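Local structure of alpha-11 giardin (Giardia intestinalis, 2II2) at residues 244-257 against 287-299. The protein is an annexin that binds calcium and probably attaches to acidic phospholipid membranes, with a likely part in the cytoskeleton of the parasite's ventral disk. Sequence-based numbering, arbitrary orientation.
Sequences VETQNDDMAYEQAA and RFQSKEANKVNFR
Tyr-253 slots its ring between Phe-288 and Lys-295. The edge of Phe-288 points at one face in a T-shaped pair, planes at 87°. Across the opposite face runs the Lys-295 chain, its CD making a CH-pi contact 3.8 Å from the Tyr-253 ring centroid. A bend at the last torsion (chi4 65°) lifts NZ away from the ring face into salt bridges with Asp-250 OD1 and Glu-292 OE1 and a hydrogen bond to Asn-294 OD1. The Tyr-253 hydroxyl accepts from Ser-290 N and also meets a water held by Asp-249 OD2.

Arg-287, a knob among Val-244, Asp-249, Ala-252 and Tyr-253, has its acceptors at the guanidinium edge, near its plane: NE of Arg-287 donates to Val-244 O (2.8 Å), NH2 to Thr-246 O at a nearly straight 165°, and NH1 and NH2 both to Asp-249 OD1 in a salt bridge. This ties the end of helix 232-244 and the following turn to the last residue of helix 280-287.

Phe-288 and Phe-298 close on Ala-256, beside Phe-240 of helix 232-244. The contact joins helices 249-263 and 298-306 of the all-helical annexin domain, next to helix 64-73, whose Pro-64 meets Tyr-253 and whose Glu-66 binds calcium in a calcium-bound structure of this protein.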
# COMPACT_ATOMS: atom_id res chain seq x y z
N VAL A 244 5.42 10.15 3.70
CA VAL A 244 5.83 11.17 4.65
C VAL A 244 6.73 12.27 4.03
O VAL A 244 6.56 13.45 4.32
CB VAL A 244 6.49 10.47 5.89
CG1 VAL A 244 7.22 11.43 6.77
CG2 VAL A 244 5.45 9.69 6.68
N GLU A 245 7.67 11.82 3.20
CA GLU A 245 8.62 12.74 2.57
C GLU A 245 8.08 13.44 1.34
O GLU A 245 8.74 14.31 0.79
CB GLU A 245 9.92 12.01 2.21
CG GLU A 245 10.71 11.50 3.39
CD GLU A 245 12.17 11.27 3.03
OE1 GLU A 245 12.44 10.66 1.96
OE2 GLU A 245 13.06 11.66 3.82
N THR A 246 6.85 13.13 0.94
CA THR A 246 6.24 13.83 -0.19
C THR A 246 5.86 15.24 0.27
O THR A 246 5.16 15.41 1.26
CB THR A 246 4.99 13.08 -0.64
OG1 THR A 246 5.40 11.84 -1.22
CG2 THR A 246 4.18 13.86 -1.68
N GLN A 247 6.31 16.26 -0.49
CA GLN A 247 6.11 17.66 -0.14
C GLN A 247 4.65 18.10 -0.29
O GLN A 247 4.14 18.92 0.48
CB GLN A 247 7.01 18.57 -1.00
CG GLN A 247 8.51 18.33 -0.89
CD GLN A 247 9.18 19.30 0.06
OE1 GLN A 247 9.87 18.91 1.01
NE2 GLN A 247 8.97 20.58 -0.20
N ASN A 248 3.98 17.58 -1.31
CA ASN A 248 2.61 17.96 -1.59
C ASN A 248 1.69 17.29 -0.58
O ASN A 248 1.60 16.04 -0.54
CB ASN A 248 2.22 17.49 -2.99
CG ASN A 248 0.84 17.95 -3.35
OD1 ASN A 248 -0.12 17.26 -3.07
ND2 ASN A 248 0.72 19.18 -3.84
N ASP A 249 1.01 18.09 0.24
CA ASP A 249 0.16 17.50 1.28
C ASP A 249 -0.96 16.63 0.73
O ASP A 249 -1.25 15.56 1.27
CB ASP A 249 -0.47 18.58 2.18
CG ASP A 249 0.45 19.05 3.30
OD1 ASP A 249 1.59 18.56 3.43
OD2 ASP A 249 -0.02 19.90 4.10
N ASP A 250 -1.61 17.05 -0.34
CA ASP A 250 -2.71 16.25 -0.85
C ASP A 250 -2.22 14.86 -1.17
O ASP A 250 -2.84 13.82 -0.79
CB ASP A 250 -3.33 16.91 -2.08
CG ASP A 250 -4.19 18.09 -1.75
OD1 ASP A 250 -4.45 18.38 -0.57
OD2 ASP A 250 -4.63 18.76 -2.69
N MET A 251 -1.07 14.79 -1.84
CA MET A 251 -0.51 13.47 -2.19
C MET A 251 0.00 12.70 -0.96
O MET A 251 -0.24 11.49 -0.84
CB MET A 251 0.61 13.61 -3.21
CG MET A 251 0.12 14.20 -4.53
SD MET A 251 1.45 14.42 -5.74
CE MET A 251 1.93 12.70 -6.03
N ALA A 252 0.71 13.39 -0.07
CA ALA A 252 1.27 12.70 1.09
C ALA A 252 0.14 12.08 1.93
O ALA A 252 0.24 10.94 2.38
CB ALA A 252 2.03 13.68 1.93
N TYR A 253 -0.93 12.83 2.15
CA TYR A 253 -2.01 12.35 2.98
C TYR A 253 -2.81 11.26 2.27
O TYR A 253 -3.22 10.27 2.90
CB TYR A 253 -2.96 13.48 3.39
CG TYR A 253 -2.46 14.38 4.49
CD1 TYR A 253 -1.40 15.27 4.27
CD2 TYR A 253 -3.10 14.39 5.75
CE1 TYR A 253 -0.95 16.12 5.28
CE2 TYR A 253 -2.65 15.27 6.77
CZ TYR A 253 -1.60 16.13 6.50
OH TYR A 253 -1.15 16.97 7.49
N GLU A 254 -3.00 11.43 0.96
CA GLU A 254 -3.66 10.39 0.17
C GLU A 254 -2.93 9.06 0.27
O GLU A 254 -3.55 8.01 0.50
CB GLU A 254 -3.71 10.86 -1.28
CG GLU A 254 -4.21 9.92 -2.28
CD GLU A 254 -3.98 10.41 -3.70
OE1 GLU A 254 -3.03 11.21 -3.95
OE2 GLU A 254 -4.75 9.98 -4.58
N GLN A 255 -1.63 9.09 0.05
CA GLN A 255 -0.81 7.88 0.11
C GLN A 255 -0.80 7.29 1.52
O GLN A 255 -1.01 6.06 1.71
CB GLN A 255 0.62 8.19 -0.33
CG GLN A 255 0.72 8.57 -1.78
CD GLN A 255 2.06 9.18 -2.10
OE1 GLN A 255 3.08 8.82 -1.49
NE2 GLN A 255 2.09 10.00 -3.13
N ALA A 256 -0.62 8.13 2.54
CA ALA A 256 -0.57 7.63 3.90
C ALA A 256 -1.91 6.99 4.29
O ALA A 256 -1.94 6.00 5.01
CB ALA A 256 -0.18 8.73 4.84
N ALA A 257 -3.02 7.61 3.85
CA ALA A 257 -4.35 7.07 4.14
C ALA A 257 -4.51 5.68 3.53
O ALA A 257 -5.01 4.75 4.18
CB ALA A 257 -5.43 8.01 3.64
N ARG A 287 4.62 15.05 10.95
CA ARG A 287 4.35 15.28 9.53
C ARG A 287 2.94 15.74 9.26
O ARG A 287 2.71 16.62 8.41
CB ARG A 287 4.64 14.00 8.70
CG ARG A 287 4.17 14.05 7.23
CD ARG A 287 4.93 15.12 6.50
NE ARG A 287 4.58 15.35 5.08
CZ ARG A 287 3.67 16.23 4.65
NH1 ARG A 287 2.94 16.92 5.52
NH2 ARG A 287 3.47 16.43 3.35
N PHE A 288 1.97 15.11 9.92
CA PHE A 288 0.55 15.26 9.53
C PHE A 288 -0.12 16.30 10.43
O PHE A 288 -0.89 15.97 11.36
CB PHE A 288 -0.15 13.91 9.50
CG PHE A 288 0.46 12.94 8.53
CD1 PHE A 288 1.30 11.93 8.98
CD2 PHE A 288 0.26 13.08 7.16
CE1 PHE A 288 1.90 11.05 8.08
CE2 PHE A 288 0.86 12.20 6.26
CZ PHE A 288 1.68 11.18 6.74
N GLN A 289 0.22 17.56 10.19
CA GLN A 289 -0.25 18.68 11.01
C GLN A 289 -1.11 19.69 10.26
O GLN A 289 -1.19 20.87 10.64
CB GLN A 289 0.95 19.42 11.60
CG GLN A 289 1.72 18.65 12.63
CD GLN A 289 1.30 19.00 14.02
OE1 GLN A 289 1.49 20.13 14.48
NE2 GLN A 289 0.73 18.03 14.72
N SER A 290 -1.77 19.26 9.20
CA SER A 290 -2.60 20.19 8.42
C SER A 290 -3.83 20.72 9.15
O SER A 290 -4.45 19.97 9.91
CB SER A 290 -3.03 19.52 7.13
OG SER A 290 -3.90 20.38 6.40
N LYS A 291 -4.18 21.98 8.88
CA LYS A 291 -5.41 22.57 9.43
C LYS A 291 -6.60 22.44 8.47
O LYS A 291 -7.71 22.87 8.80
CB LYS A 291 -5.19 24.06 9.74
CG LYS A 291 -5.12 24.97 8.50
CD LYS A 291 -4.70 26.39 8.84
CE LYS A 291 -5.00 27.34 7.70
NZ LYS A 291 -4.40 28.69 7.92
N GLU A 292 -6.37 21.88 7.28
CA GLU A 292 -7.44 21.71 6.32
C GLU A 292 -8.45 20.74 6.92
O GLU A 292 -8.07 19.71 7.50
CB GLU A 292 -6.90 21.18 4.99
CG GLU A 292 -6.04 22.15 4.19
CD GLU A 292 -5.50 21.52 2.93
OE1 GLU A 292 -6.25 20.76 2.28
OE2 GLU A 292 -4.32 21.78 2.57
N ALA A 293 -9.73 21.08 6.76
CA ALA A 293 -10.79 20.30 7.40
C ALA A 293 -10.71 18.80 7.13
O ALA A 293 -10.90 17.99 8.05
CB ALA A 293 -12.18 20.86 7.00
N ASN A 294 -10.42 18.42 5.88
CA ASN A 294 -10.43 17.00 5.53
C ASN A 294 -9.15 16.28 5.89
O ASN A 294 -9.01 15.08 5.60
CB ASN A 294 -10.82 16.74 4.07
CG ASN A 294 -9.78 17.21 3.07
OD1 ASN A 294 -8.69 17.70 3.43
ND2 ASN A 294 -10.11 17.06 1.78
N LYS A 295 -8.22 17.02 6.51
CA LYS A 295 -6.96 16.45 6.98
C LYS A 295 -6.74 16.55 8.47
O LYS A 295 -5.90 15.84 9.00
CB LYS A 295 -5.77 17.12 6.26
CG LYS A 295 -5.73 16.77 4.80
CD LYS A 295 -4.68 17.56 4.07
CE LYS A 295 -4.78 17.41 2.55
NZ LYS A 295 -6.06 17.99 2.04
N VAL A 296 -7.45 17.46 9.15
CA VAL A 296 -7.10 17.79 10.53
C VAL A 296 -7.10 16.57 11.48
O VAL A 296 -6.26 16.50 12.39
CB VAL A 296 -7.96 18.93 11.08
CG1 VAL A 296 -9.40 18.52 11.19
CG2 VAL A 296 -7.42 19.39 12.44
N ASN A 297 -8.03 15.63 11.26
CA ASN A 297 -8.10 14.45 12.11
C ASN A 297 -7.41 13.22 11.58
O ASN A 297 -7.46 12.15 12.19
CB ASN A 297 -9.56 14.14 12.47
CG ASN A 297 -10.16 15.25 13.31
OD1 ASN A 297 -9.66 15.55 14.39
ND2 ASN A 297 -11.21 15.86 12.82
N PHE A 298 -6.74 13.35 10.43
CA PHE A 298 -6.05 12.22 9.82
C PHE A 298 -4.96 11.67 10.73
O PHE A 298 -4.83 10.45 10.88
CB PHE A 298 -5.44 12.57 8.45
CG PHE A 298 -4.62 11.44 7.91
CD1 PHE A 298 -5.24 10.27 7.45
CD2 PHE A 298 -3.24 11.46 7.98
CE1 PHE A 298 -4.51 9.19 7.03
CE2 PHE A 298 -2.48 10.36 7.55
CZ PHE A 298 -3.13 9.23 7.10
N ARG A 299 -4.14 12.56 11.32
CA ARG A 299 -3.05 12.10 12.18
C ARG A 299 -3.54 11.15 13.27
O ARG A 299 -2.94 10.09 13.51
CB ARG A 299 -2.34 13.32 12.78
CG ARG A 299 -1.25 13.05 13.82
CD ARG A 299 -0.76 14.38 14.40
NE ARG A 299 -1.74 14.98 15.29
CZ ARG A 299 -2.50 16.02 14.99
NH1 ARG A 299 -2.39 16.63 13.80
NH2 ARG A 299 -3.38 16.50 15.88
O HOH W 1 0.67 18.75 6.64
O HOH W 2 -2.41 20.97 4.23